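PDB 3SK9: CRISPR-associated endonuclease/helicase Cas3 from Thermus thermophilus HB8, which cleaves single-stranded DNA in CRISPR antiviral defence through its N-terminal HD nuclease domain, the part present here, stimulated by manganese, cobalt, nickel, copper or zinc. Local coordinates for residues Arg201-Ala206 with Arg256-Leu261; Ala34-Ala39 with Arg236-Ala241; Trp66-Val71 with Arg179-Pro184; Val71-Leu76 with Leu116-Leu121; Ser19-His24 with Phe219-Asp224. One frame throughout, in Å; residues are numbered along the deposited sequence.

Val71 ties together most of the set. It ends the helical segment of contact 3 and opens the turn of contact 4, whose centres lie about 13 Å apart, and it packs on contact 1 (Val71 CG2 to Leu205 CD2, 3.8 Å) and on contact 2 (Val71 CG1 to Ala37 CB, 3.7 Å). Contact 4 carries the metal-binding residues His74 and Asp75. Contact 5 borders the same site, with the His24 side chain about 4 Å from that of the metal-binding His29, and adjoins contact 2 where Phe219 CE1 lies 3.4 Å from Val36 CG2. Contacts 1 and 5 are on opposite sides of the chain's centre, their own centres about 27 Å apart.

Contact 1: residues Arg201-Ala206 with Arg256-Leu261; sequences RVMALA and REFGEL
Arg201 and Phe258 bring helix 196-213 and a β-hairpin within 5.8 Å, CA to CA. The hairpin reverses through a type I' turn from Glu257 to Glu260, whose backbones exchange two hydrogen bonds, while Phe258 and Gly259 both take positive phi. The turn carbonyl is caught by arginine: Arg201 NH1 donates to Phe258 O at 2.8 Å with an N-H...O angle of 153°. That oxygen lies in the guanidinium plane, whereas NH1 stands above the carbonyl plane. Arg201 NE forms a salt bridge with Asp55, so one guanidinium joins the turn to helix 46-56. Beside it, Glu260 reaches back to the helix, its OE2 2.7 Å from Arg201 O; OE1 is hydrogen-bonded to Tyr52. Glu260 OE2 also lies 3.3 Å from Ala204 CB. The same methyl meets the edge of the Phe258 ring, 4.2 Å from CD2, and Met203, bent at chi2 and chi3, brings its CE to 3.8 Å from Phe258 CE2. A water donates to both Ala204 O and Glu257 OE1, the latter also paired with Arg255. The turn is that of a two-residue β-hairpin, here docked on helix 196-213, which farther along bears the metal-binding Asp210, in the largely helical HD nuclease domain.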
# COMPACT_ATOMS: atom_id res chain seq x y z
N ARG A 201 -12.86 0.28 3.43
CA ARG A 201 -12.46 -1.07 3.01
C ARG A 201 -10.97 -1.07 2.63
O ARG A 201 -10.24 -2.01 2.99
CB ARG A 201 -13.35 -1.60 1.85
CG ARG A 201 -14.56 -2.36 2.35
CD ARG A 201 -15.38 -2.97 1.18
NE ARG A 201 -16.26 -2.03 0.49
CZ ARG A 201 -17.43 -1.62 1.00
NH1 ARG A 201 -17.83 -2.06 2.18
NH2 ARG A 201 -18.22 -0.83 0.31
N VAL A 202 -10.52 -0.06 1.90
CA VAL A 202 -9.09 0.02 1.54
C VAL A 202 -8.21 0.25 2.77
O VAL A 202 -7.09 -0.31 2.88
CB VAL A 202 -8.87 1.12 0.48
CG1 VAL A 202 -7.36 1.48 0.34
CG2 VAL A 202 -9.50 0.69 -0.88
N MET A 203 -8.68 1.11 3.67
CA MET A 203 -7.96 1.37 4.92
C MET A 203 -7.64 0.08 5.68
O MET A 203 -6.49 -0.15 6.05
CB MET A 203 -8.81 2.29 5.81
CG MET A 203 -8.10 2.78 7.08
SD MET A 203 -8.13 1.57 8.42
CE MET A 203 -9.90 1.47 8.73
N ALA A 204 -8.69 -0.71 5.94
CA ALA A 204 -8.53 -1.94 6.74
C ALA A 204 -7.63 -2.93 5.97
O ALA A 204 -6.80 -3.64 6.56
CB ALA A 204 -9.92 -2.55 7.03
N LEU A 205 -7.82 -2.99 4.65
CA LEU A 205 -7.04 -3.95 3.85
C LEU A 205 -5.57 -3.58 3.92
O LEU A 205 -4.71 -4.45 4.07
CB LEU A 205 -7.50 -3.95 2.39
CG LEU A 205 -6.75 -4.90 1.44
CD1 LEU A 205 -6.93 -6.34 1.85
CD2 LEU A 205 -7.28 -4.65 -0.04
N ALA A 206 -5.27 -2.28 3.81
CA ALA A 206 -3.87 -1.82 3.82
C ALA A 206 -3.22 -2.07 5.19
O ALA A 206 -2.07 -2.51 5.25
CB ALA A 206 -3.74 -0.37 3.42
N ARG A 256 -14.48 -8.69 11.56
CA ARG A 256 -15.29 -8.23 10.44
C ARG A 256 -15.21 -6.71 10.40
O ARG A 256 -15.57 -6.07 11.38
CB ARG A 256 -16.74 -8.72 10.64
CG ARG A 256 -17.84 -7.85 9.99
CD ARG A 256 -18.21 -8.32 8.60
NE ARG A 256 -18.89 -9.62 8.61
CZ ARG A 256 -19.35 -10.25 7.53
NH1 ARG A 256 -19.23 -9.71 6.32
NH2 ARG A 256 -19.94 -11.43 7.66
N GLU A 257 -14.80 -6.12 9.27
CA GLU A 257 -14.65 -4.65 9.18
C GLU A 257 -15.22 -4.21 7.83
O GLU A 257 -14.75 -4.67 6.79
CB GLU A 257 -13.13 -4.25 9.23
CG GLU A 257 -12.43 -4.60 10.56
CD GLU A 257 -11.00 -4.05 10.68
OE1 GLU A 257 -10.04 -4.86 10.69
OE2 GLU A 257 -10.83 -2.80 10.78
N PHE A 258 -16.24 -3.35 7.83
CA PHE A 258 -16.70 -2.74 6.56
C PHE A 258 -16.97 -3.77 5.47
O PHE A 258 -16.71 -3.54 4.27
CB PHE A 258 -15.68 -1.71 6.06
CG PHE A 258 -15.11 -0.88 7.19
CD1 PHE A 258 -15.92 0.03 7.86
CD2 PHE A 258 -13.78 -1.04 7.58
CE1 PHE A 258 -15.40 0.79 8.91
CE2 PHE A 258 -13.24 -0.31 8.64
CZ PHE A 258 -14.04 0.61 9.30
N GLY A 259 -17.60 -4.87 5.87
CA GLY A 259 -17.99 -5.87 4.88
C GLY A 259 -16.89 -6.76 4.34
O GLY A 259 -17.11 -7.45 3.32
N GLU A 260 -15.72 -6.79 4.99
CA GLU A 260 -14.64 -7.73 4.63
C GLU A 260 -14.13 -8.38 5.91
O GLU A 260 -14.49 -7.96 7.04
CB GLU A 260 -13.49 -7.03 3.86
CG GLU A 260 -12.77 -5.94 4.67
CD GLU A 260 -11.94 -4.96 3.81
OE1 GLU A 260 -11.87 -5.12 2.58
OE2 GLU A 260 -11.30 -4.02 4.36
N LEU A 261 -13.35 -9.44 5.74
CA LEU A 261 -12.97 -10.30 6.87
C LEU A 261 -11.47 -10.48 6.94
O LEU A 261 -10.79 -10.63 5.90
CB LEU A 261 -13.61 -11.71 6.70
CG LEU A 261 -15.13 -11.72 6.63
CD1 LEU A 261 -15.72 -13.10 6.13
CD2 LEU A 261 -15.74 -11.35 8.00
O HOH W 1 -7.59 -4.53 9.50

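Contact 2: residues Ala34-Ala39 with Arg236-Ala241; sequences AAVALA and RLAQEA
Ala238 CB carries most of this helix-helix contact, lying 3.9 Å from Ala39 CB and equally far from both Val36 CA and Ala35 O. Val36 adds its CG2 branch, 4.1 Å from Ala238 CB; this methyl is anti to the carbonyl carbon and beside the backbone N. With such small side chains at the crossing, the axes of the two segments come within 8.6 Å, at a signed angle of -59°. At the margin a water donates to Ala39 O and to Gln239 OE1 (2.7 Å), bridging the two segments, which share no direct hydrogen bond. The other end of the Gln239 amide, NE2, is hydrogen-bonded to Asn243 OD1 one turn on. Farther out, Phe219 packs on both Val36 and Ala238, and Ala35 touches Leu231, Ala234 and Leu235. Helix 26-43 is thus crossed by helix 230-246 on the side of Ala35 and Ala39, while helix 60-71 packs against Ala37 and Leu38, and helix 196-213 against Val36 through Ala209 and Val212.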
# COMPACT_ATOMS: atom_id res chain seq x y z
N ALA A 34 1.30 -5.22 -1.87
CA ALA A 34 0.30 -5.40 -2.95
C ALA A 34 -0.02 -6.88 -3.20
O ALA A 34 -1.18 -7.22 -3.46
CB ALA A 34 0.80 -4.76 -4.27
N ALA A 35 0.98 -7.74 -3.11
CA ALA A 35 0.79 -9.17 -3.37
C ALA A 35 -0.08 -9.78 -2.26
O ALA A 35 -0.97 -10.59 -2.55
CB ALA A 35 2.18 -9.91 -3.47
N VAL A 36 0.16 -9.38 -1.01
CA VAL A 36 -0.70 -9.88 0.09
C VAL A 36 -2.12 -9.37 -0.11
O VAL A 36 -3.11 -10.13 0.08
CB VAL A 36 -0.19 -9.41 1.48
CG1 VAL A 36 -1.19 -9.78 2.60
CG2 VAL A 36 1.23 -10.02 1.78
N ALA A 37 -2.27 -8.08 -0.46
CA ALA A 37 -3.61 -7.51 -0.69
C ALA A 37 -4.35 -8.30 -1.77
O ALA A 37 -5.52 -8.62 -1.60
CB ALA A 37 -3.50 -6.01 -1.10
N LEU A 38 -3.68 -8.57 -2.89
CA LEU A 38 -4.33 -9.27 -4.00
C LEU A 38 -4.72 -10.69 -3.56
O LEU A 38 -5.85 -11.17 -3.81
CB LEU A 38 -3.42 -9.28 -5.22
CG LEU A 38 -4.08 -9.83 -6.50
CD1 LEU A 38 -5.44 -9.15 -6.74
CD2 LEU A 38 -3.17 -9.67 -7.72
N ALA A 39 -3.82 -11.35 -2.83
CA ALA A 39 -4.09 -12.73 -2.40
C ALA A 39 -5.25 -12.81 -1.42
O ALA A 39 -6.12 -13.68 -1.51
CB ALA A 39 -2.82 -13.37 -1.80
N ARG A 236 3.33 -16.20 -4.22
CA ARG A 236 3.47 -17.51 -3.61
C ARG A 236 3.73 -17.35 -2.11
O ARG A 236 3.15 -18.05 -1.30
CB ARG A 236 4.64 -18.25 -4.26
CG ARG A 236 4.76 -19.73 -3.83
CD ARG A 236 6.09 -20.36 -4.32
NE ARG A 236 7.23 -19.80 -3.59
CZ ARG A 236 7.51 -20.10 -2.32
NH1 ARG A 236 6.75 -20.98 -1.67
NH2 ARG A 236 8.54 -19.55 -1.71
N LEU A 237 4.60 -16.40 -1.76
CA LEU A 237 4.90 -16.17 -0.36
C LEU A 237 3.64 -15.67 0.37
O LEU A 237 3.41 -16.00 1.54
CB LEU A 237 6.01 -15.11 -0.23
CG LEU A 237 7.43 -15.54 -0.66
CD1 LEU A 237 8.30 -14.25 -0.67
CD2 LEU A 237 7.98 -16.55 0.32
N ALA A 238 2.85 -14.85 -0.30
CA ALA A 238 1.62 -14.33 0.31
C ALA A 238 0.65 -15.46 0.62
O ALA A 238 0.01 -15.51 1.67
CB ALA A 238 0.95 -13.32 -0.63
N GLN A 239 0.52 -16.39 -0.32
CA GLN A 239 -0.41 -17.50 -0.12
C GLN A 239 0.07 -18.36 1.05
O GLN A 239 -0.73 -18.77 1.90
CB GLN A 239 -0.57 -18.32 -1.40
CG GLN A 239 -1.79 -19.30 -1.34
CD GLN A 239 -3.10 -18.58 -0.93
OE1 GLN A 239 -3.56 -17.65 -1.60
NE2 GLN A 239 -3.68 -19.00 0.21
N GLU A 240 1.37 -18.61 1.15
CA GLU A 240 1.90 -19.39 2.28
C GLU A 240 1.68 -18.69 3.61
O GLU A 240 1.38 -19.33 4.61
CB GLU A 240 3.41 -19.68 2.14
CG GLU A 240 3.76 -20.80 1.19
CD GLU A 240 5.25 -21.14 1.24
OE1 GLU A 240 5.59 -22.29 1.61
OE2 GLU A 240 6.08 -20.25 0.94
N ALA A 241 1.86 -17.38 3.60
CA ALA A 241 1.76 -16.58 4.82
C ALA A 241 0.30 -16.59 5.26
O ALA A 241 0.00 -16.76 6.44
CB ALA A 241 2.19 -15.15 4.55
O HOH W 2 -5.26 -16.02 -2.86

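Contact 3: residues Trp66-Val71 with Arg179-Pro184; sequences WAAALV and RRLGAP
Trp66 and Ala183 approach to 4.6 Å between their CA atoms where the end of helix 165-181 turns across helix 60-71, and Ala69 CA lies 6.2 Å from Leu181 CA. The nearest methyls are those of Ala69 and Ala183, whose CB atoms are 3.7 Å apart; Ala183 CB also reaches Trp66 CA at 4.0 Å. Leu181 lies against two neighbouring positions of the facing helix, with its CB near Ala69 CB and its CD1 branch 4.0 Å from Ala68 CB. What delivers Ala183 to the helix is a Schellman motif: Ala183 N bonds to Phe178 O and Gly182 N to Arg179 O, with Gly182 as the C-prime residue at positive phi (68°). The chain then leaves the helix and runs past Trp66. There Pro184 CD sits 4.3 Å from Trp66 CB, and Pro184 O comes obliquely to the indole, 3.4 Å from Trp66 CE3; this carbonyl oxygen is buried by the contact and has no polar partner in the model. Leu70 CD1 lies over one face of the Trp66 ring, toward its rim. Trp56 meets the same indole edge-to-face, and Leu58, Leu127 and Pro186 pack around it.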
# COMPACT_ATOMS: atom_id res chain seq x y z
N TRP A 66 -6.71 -2.80 -8.88
CA TRP A 66 -6.71 -1.39 -8.44
C TRP A 66 -6.51 -1.26 -6.91
O TRP A 66 -5.62 -0.51 -6.41
CB TRP A 66 -8.03 -0.72 -8.86
CG TRP A 66 -8.40 0.53 -8.10
CD1 TRP A 66 -9.44 0.68 -7.20
CD2 TRP A 66 -7.77 1.82 -8.20
NE1 TRP A 66 -9.47 1.97 -6.72
CE2 TRP A 66 -8.45 2.68 -7.31
CE3 TRP A 66 -6.70 2.31 -8.95
CZ2 TRP A 66 -8.10 4.04 -7.17
CZ3 TRP A 66 -6.35 3.66 -8.81
CH2 TRP A 66 -7.04 4.50 -7.90
N ALA A 67 -7.29 -2.03 -6.16
CA ALA A 67 -7.21 -1.95 -4.70
C ALA A 67 -5.87 -2.47 -4.20
O ALA A 67 -5.27 -1.90 -3.27
CB ALA A 67 -8.39 -2.74 -4.04
N ALA A 68 -5.39 -3.56 -4.78
CA ALA A 68 -4.08 -4.10 -4.37
C ALA A 68 -2.94 -3.10 -4.60
O ALA A 68 -2.03 -3.00 -3.79
CB ALA A 68 -3.77 -5.45 -5.15
N ALA A 69 -2.94 -2.46 -5.75
CA ALA A 69 -1.89 -1.48 -6.09
C ALA A 69 -1.95 -0.28 -5.14
O ALA A 69 -0.91 0.23 -4.68
CB ALA A 69 -2.11 -0.99 -7.51
N LEU A 70 -3.15 0.18 -4.83
CA LEU A 70 -3.29 1.31 -3.91
C LEU A 70 -2.68 0.93 -2.57
O LEU A 70 -1.98 1.71 -1.93
CB LEU A 70 -4.77 1.62 -3.68
CG LEU A 70 -5.54 2.57 -4.58
CD1 LEU A 70 -7.02 2.59 -4.09
CD2 LEU A 70 -4.89 3.98 -4.57
N VAL A 71 -3.06 -0.25 -2.08
CA VAL A 71 -2.60 -0.71 -0.76
C VAL A 71 -1.06 -0.86 -0.76
O VAL A 71 -0.38 -0.68 0.28
CB VAL A 71 -3.29 -2.05 -0.47
CG1 VAL A 71 -2.55 -2.85 0.56
CG2 VAL A 71 -4.80 -1.74 -0.06
N ARG A 179 2.00 -0.41 -12.64
CA ARG A 179 2.34 -1.16 -13.85
C ARG A 179 2.51 -2.66 -13.60
O ARG A 179 2.00 -3.48 -14.36
CB ARG A 179 3.59 -0.59 -14.50
CG ARG A 179 3.97 -1.30 -15.81
CD ARG A 179 5.09 -0.56 -16.54
NE ARG A 179 6.17 -0.12 -15.64
CZ ARG A 179 6.36 1.15 -15.27
NH1 ARG A 179 5.57 2.11 -15.74
NH2 ARG A 179 7.35 1.47 -14.47
N ARG A 180 3.23 -3.03 -12.55
CA ARG A 180 3.42 -4.43 -12.19
C ARG A 180 2.11 -5.18 -11.88
O ARG A 180 2.00 -6.35 -12.19
CB ARG A 180 4.33 -4.61 -10.96
CG ARG A 180 5.69 -4.10 -11.07
CD ARG A 180 6.51 -5.09 -11.79
NE ARG A 180 7.81 -4.54 -11.65
CZ ARG A 180 8.81 -5.01 -10.91
NH1 ARG A 180 8.84 -6.21 -10.33
NH2 ARG A 180 9.85 -4.22 -10.86
N LEU A 181 1.17 -4.51 -11.22
CA LEU A 181 -0.13 -5.09 -10.83
C LEU A 181 -1.15 -5.06 -11.94
O LEU A 181 -2.20 -5.71 -11.84
CB LEU A 181 -0.74 -4.33 -9.65
CG LEU A 181 -0.31 -4.84 -8.27
CD1 LEU A 181 -0.97 -6.15 -7.89
CD2 LEU A 181 1.22 -4.95 -8.18
N GLY A 182 -0.88 -4.28 -12.98
CA GLY A 182 -1.81 -4.17 -14.10
C GLY A 182 -3.07 -3.45 -13.68
O GLY A 182 -4.15 -3.74 -14.18
N ALA A 183 -2.94 -2.50 -12.74
CA ALA A 183 -4.07 -1.78 -12.17
C ALA A 183 -4.66 -0.77 -13.15
O ALA A 183 -3.94 0.07 -13.65
CB ALA A 183 -3.62 -1.04 -10.92
N PRO A 184 -5.99 -0.84 -13.39
CA PRO A 184 -6.72 0.19 -14.14
C PRO A 184 -7.18 1.35 -13.22
O PRO A 184 -7.39 1.14 -12.04
CB PRO A 184 -7.94 -0.58 -14.63
CG PRO A 184 -8.25 -1.53 -13.42
CD PRO A 184 -6.89 -1.90 -12.87

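Contact 4: residues Val71-Leu76 with Leu116-Leu121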
# COMPACT_ATOMS: atom_id res chain seq x y z
N VAL A 71 -3.06 -0.25 -2.08
CA VAL A 71 -2.60 -0.71 -0.76
C VAL A 71 -1.06 -0.86 -0.76
O VAL A 71 -0.38 -0.68 0.28
CB VAL A 71 -3.29 -2.05 -0.47
CG1 VAL A 71 -2.55 -2.85 0.56
CG2 VAL A 71 -4.80 -1.74 -0.06
N GLY A 72 -0.53 -1.21 -1.91
CA GLY A 72 0.94 -1.27 -2.01
C GLY A 72 1.63 0.05 -1.70
O GLY A 72 2.85 0.08 -1.47
N LEU A 73 0.90 1.16 -1.73
CA LEU A 73 1.54 2.48 -1.55
C LEU A 73 1.53 2.91 -0.09
O LEU A 73 1.95 4.03 0.21
CB LEU A 73 0.84 3.54 -2.38
CG LEU A 73 0.68 3.17 -3.87
CD1 LEU A 73 -0.25 4.16 -4.49
CD2 LEU A 73 2.03 3.14 -4.55
N HIS A 74 1.06 2.04 0.81
CA HIS A 74 0.98 2.39 2.26
C HIS A 74 2.28 3.01 2.79
O HIS A 74 2.23 3.93 3.59
CB HIS A 74 0.63 1.10 3.04
CG HIS A 74 0.39 1.25 4.52
ND1 HIS A 74 1.40 1.09 5.45
CD2 HIS A 74 -0.74 1.46 5.24
CE1 HIS A 74 0.90 1.18 6.67
NE2 HIS A 74 -0.40 1.42 6.57
N ASP A 75 3.44 2.48 2.39
CA ASP A 75 4.71 2.97 2.96
C ASP A 75 5.46 3.87 2.00
O ASP A 75 6.67 4.05 2.14
CB ASP A 75 5.62 1.79 3.41
CG ASP A 75 5.22 1.22 4.78
OD1 ASP A 75 4.17 1.61 5.38
OD2 ASP A 75 5.98 0.36 5.28
N LEU A 76 4.75 4.46 1.04
CA LEU A 76 5.38 5.38 0.11
C LEU A 76 6.02 6.58 0.86
O LEU A 76 7.04 7.15 0.42
CB LEU A 76 4.36 5.88 -0.92
CG LEU A 76 4.98 6.83 -1.94
CD1 LEU A 76 6.02 6.06 -2.76
CD2 LEU A 76 3.87 7.43 -2.88
N LEU A 116 0.40 12.97 2.46
CA LEU A 116 0.71 14.15 1.65
C LEU A 116 1.09 13.78 0.22
O LEU A 116 0.67 14.45 -0.70
CB LEU A 116 1.83 14.96 2.25
CG LEU A 116 1.47 15.62 3.58
CD1 LEU A 116 2.72 16.25 4.20
CD2 LEU A 116 0.40 16.63 3.32
N PHE A 117 1.88 12.73 0.06
CA PHE A 117 2.35 12.34 -1.27
C PHE A 117 1.17 11.86 -2.10
O PHE A 117 1.03 12.21 -3.27
CB PHE A 117 3.40 11.21 -1.21
CG PHE A 117 4.69 11.59 -0.49
CD1 PHE A 117 5.03 12.91 -0.28
CD2 PHE A 117 5.56 10.60 -0.06
CE1 PHE A 117 6.21 13.23 0.36
CE2 PHE A 117 6.76 10.94 0.57
CZ PHE A 117 7.07 12.24 0.79
N LEU A 118 0.29 11.06 -1.48
CA LEU A 118 -0.79 10.43 -2.23
C LEU A 118 -1.85 11.46 -2.63
O LEU A 118 -2.51 11.26 -3.66
CB LEU A 118 -1.41 9.25 -1.48
CG LEU A 118 -0.50 8.01 -1.40
CD1 LEU A 118 -1.24 6.81 -0.70
CD2 LEU A 118 -0.06 7.60 -2.80
N ARG A 119 -2.04 12.53 -1.82
CA ARG A 119 -3.00 13.57 -2.17
C ARG A 119 -2.63 14.12 -3.54
O ARG A 119 -3.48 14.34 -4.40
CB ARG A 119 -3.04 14.71 -1.13
CG ARG A 119 -3.83 14.34 0.15
CD ARG A 119 -3.72 15.44 1.23
NE ARG A 119 -4.31 16.72 0.82
CZ ARG A 119 -5.52 17.14 1.17
NH1 ARG A 119 -6.32 16.39 1.94
NH2 ARG A 119 -5.95 18.34 0.74
N ARG A 120 -1.34 14.34 -3.75
CA ARG A 120 -0.87 14.84 -5.05
C ARG A 120 -0.85 13.77 -6.14
O ARG A 120 -1.34 13.97 -7.25
CB ARG A 120 0.56 15.37 -4.85
CG ARG A 120 1.12 16.20 -5.98
CD ARG A 120 2.06 17.27 -5.43
NE ARG A 120 1.39 18.22 -4.54
CZ ARG A 120 2.01 19.19 -3.87
NH1 ARG A 120 3.33 19.34 -3.97
NH2 ARG A 120 1.31 20.01 -3.09
N LEU A 121 -0.26 12.62 -5.82
CA LEU A 121 0.05 11.62 -6.80
C LEU A 121 -1.19 10.93 -7.36
O LEU A 121 -1.23 10.61 -8.55
CB LEU A 121 0.98 10.56 -6.19
CG LEU A 121 2.46 10.86 -6.37
CD1 LEU A 121 2.85 12.30 -6.05
CD2 LEU A 121 3.23 9.87 -5.48
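Phe117 meets Leu76 in two places. Its CB lies 4.2 Å from Leu76 CD2, and the edge of its ring faces Leu76 O, which sits in the ring plane 3.8 Å from Phe117 CD2. Arg170 adds a cation-pi contact to this ring. At the next position Leu118 stretches farther into the turn: its CD2 branch touches two leucines, at 3.8 Å from Leu73 CD1 and 3.9 Å from Leu76 CD2. One helical turn after Phe117, Leu121 extends the apolar surface, with its CD2 3.6 Å from Leu76 CD2. Leu76 CD2 is therefore met by all three helix residues; chi1 (-179°) sets CG anti to the backbone N, and CD2 extends from it. The chain between Val71 and Leu76 is folded into two overlapping type I turns, Val71 to His74 and Leu73 to Leu76, which present Leu73 and Leu76 to helix 110-124 while the CB of His74 points away from it. His74 ND1 donates to Asp75 OD1 at 2.8 Å, meeting it from above the carboxylate plane. Helix 110-124 also reaches this pair by polar contacts, Thr114 OG1 with His74 O and His110 NE2 with Asp75 OD1. His74-Asp75 is the His-Asp doublet that names the HD superfamily, and it binds the divalent metal of the nuclease together with His29 and Asp210.

Contact 5: residues Ser19-His24 with Phe219-Asp224; sequences SGNPFH and FPYGRD
Tyr221 offers one ring face to Asn21, whose CB stands over it in a CH-pi contact, 3.7 Å from the ring centroid and 19° off the normal. The Asn21 amide continues the overlap, stacked at 22° to the ring with CG 3.5 Å from Tyr221 CD2. Tyr221 also packs on His24: its CD1 lies over one face of the imidazole, 3.4 Å from His24 CG, though the two planes are inclined at 46° and the side chains cross at about a right angle. The amide is held in place by an Asx turn, in which Asn21 OD1 accepts from Phe23 N at 2.8 Å, set within a type I β-turn from Asn21 to His24. On the facing loop Arg223 grips Pro220 O side-on through NE (2.9 Å) and NH2, with the oxygen in the guanidinium plane. NH2, which also forms a salt bridge with Asp32, comes obliquely to 3.8 Å from His24 CE1. One water joins the loops by hydrogen bonds: it accepts from Gly222 N, donates to Arg223 O and lies in the imidazole plane 2.8 Å from His24 ND1. On the inner side of this surface contact, Ser19 packs on the metal-binding His29 of helix 26-43.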
# COMPACT_ATOMS: atom_id res chain seq x y z
N SER A 19 13.32 -0.33 3.10
CA SER A 19 12.23 -0.48 4.07
C SER A 19 12.65 -1.52 5.11
O SER A 19 12.85 -2.69 4.78
CB SER A 19 10.95 -0.95 3.41
OG SER A 19 9.91 -1.10 4.39
N GLY A 20 12.84 -1.09 6.35
CA GLY A 20 12.96 -2.03 7.45
C GLY A 20 14.31 -2.70 7.60
O GLY A 20 14.62 -3.22 8.68
N ASN A 21 15.12 -2.69 6.55
CA ASN A 21 16.42 -3.35 6.56
C ASN A 21 17.19 -2.91 5.31
O ASN A 21 16.61 -2.71 4.21
CB ASN A 21 16.21 -4.86 6.64
CG ASN A 21 17.52 -5.65 6.59
OD1 ASN A 21 18.10 -5.79 5.55
ND2 ASN A 21 17.96 -6.20 7.74
N PRO A 22 18.52 -2.70 5.44
CA PRO A 22 19.37 -2.26 4.32
C PRO A 22 19.33 -3.17 3.09
O PRO A 22 19.63 -2.77 1.97
CB PRO A 22 20.78 -2.30 4.93
CG PRO A 22 20.58 -2.23 6.39
CD PRO A 22 19.29 -2.92 6.68
N PHE A 23 18.98 -4.43 3.28
CA PHE A 23 18.94 -5.34 2.16
C PHE A 23 17.51 -5.53 1.59
O PHE A 23 17.29 -6.43 0.77
CB PHE A 23 19.54 -6.71 2.58
CG PHE A 23 20.99 -6.61 3.03
CD1 PHE A 23 21.99 -6.45 2.10
CD2 PHE A 23 21.32 -6.59 4.38
CE1 PHE A 23 23.31 -6.31 2.48
CE2 PHE A 23 22.64 -6.46 4.79
CZ PHE A 23 23.65 -6.34 3.82
N HIS A 24 16.56 -4.68 2.01
CA HIS A 24 15.15 -4.82 1.57
C HIS A 24 14.72 -3.48 0.97
O HIS A 24 14.46 -2.52 1.69
CB HIS A 24 14.28 -5.18 2.78
CG HIS A 24 12.89 -5.64 2.45
ND1 HIS A 24 12.63 -6.62 1.51
CD2 HIS A 24 11.69 -5.32 3.00
CE1 HIS A 24 11.33 -6.85 1.47
NE2 HIS A 24 10.73 -6.06 2.35
N PHE A 219 8.16 -12.85 4.63
CA PHE A 219 8.62 -12.15 3.44
C PHE A 219 10.09 -11.80 3.65
O PHE A 219 10.45 -10.69 3.99
CB PHE A 219 7.76 -10.88 3.21
CG PHE A 219 6.48 -11.17 2.48
CD1 PHE A 219 5.30 -11.48 3.17
CD2 PHE A 219 6.48 -11.20 1.09
CE1 PHE A 219 4.10 -11.81 2.43
CE2 PHE A 219 5.34 -11.55 0.37
CZ PHE A 219 4.16 -11.83 1.02
N PRO A 220 10.96 -12.78 3.40
CA PRO A 220 12.38 -12.61 3.72
C PRO A 220 13.06 -11.45 2.97
O PRO A 220 12.73 -11.15 1.82
CB PRO A 220 13.02 -13.94 3.26
CG PRO A 220 11.87 -14.92 3.08
CD PRO A 220 10.69 -14.06 2.71
N TYR A 221 14.03 -10.82 3.64
CA TYR A 221 14.79 -9.73 3.03
C TYR A 221 15.76 -10.31 2.02
O TYR A 221 16.19 -11.46 2.19
CB TYR A 221 15.59 -8.95 4.08
CG TYR A 221 14.77 -8.35 5.20
CD1 TYR A 221 13.51 -7.78 4.97
CD2 TYR A 221 15.26 -8.35 6.51
CE1 TYR A 221 12.77 -7.21 6.01
CE2 TYR A 221 14.52 -7.77 7.55
CZ TYR A 221 13.28 -7.20 7.29
OH TYR A 221 12.55 -6.64 8.33
N GLY A 222 16.07 -9.56 0.95
CA GLY A 222 17.10 -9.94 0.00
C GLY A 222 16.60 -10.39 -1.36
O GLY A 222 17.38 -10.92 -2.18
N ARG A 223 15.32 -10.17 -1.63
CA ARG A 223 14.75 -10.51 -2.94
C ARG A 223 14.87 -9.24 -3.75
O ARG A 223 14.64 -8.15 -3.24
CB ARG A 223 13.28 -10.99 -2.83
CG ARG A 223 13.18 -12.40 -2.16
CD ARG A 223 11.78 -12.79 -1.72
NE ARG A 223 11.40 -11.95 -0.60
CZ ARG A 223 10.38 -11.11 -0.59
NH1 ARG A 223 9.54 -11.04 -1.64
NH2 ARG A 223 10.17 -10.36 0.51
N ASP A 224 15.21 -9.38 -5.03
CA ASP A 224 15.46 -8.22 -5.88
C ASP A 224 14.23 -7.85 -6.68
O ASP A 224 13.85 -8.58 -7.59
CB ASP A 224 16.64 -8.54 -6.84
CG ASP A 224 16.98 -7.38 -7.80
OD1 ASP A 224 17.92 -7.59 -8.62
OD2 ASP A 224 16.34 -6.29 -7.78
O HOH W 3 14.11 -7.85 -0.53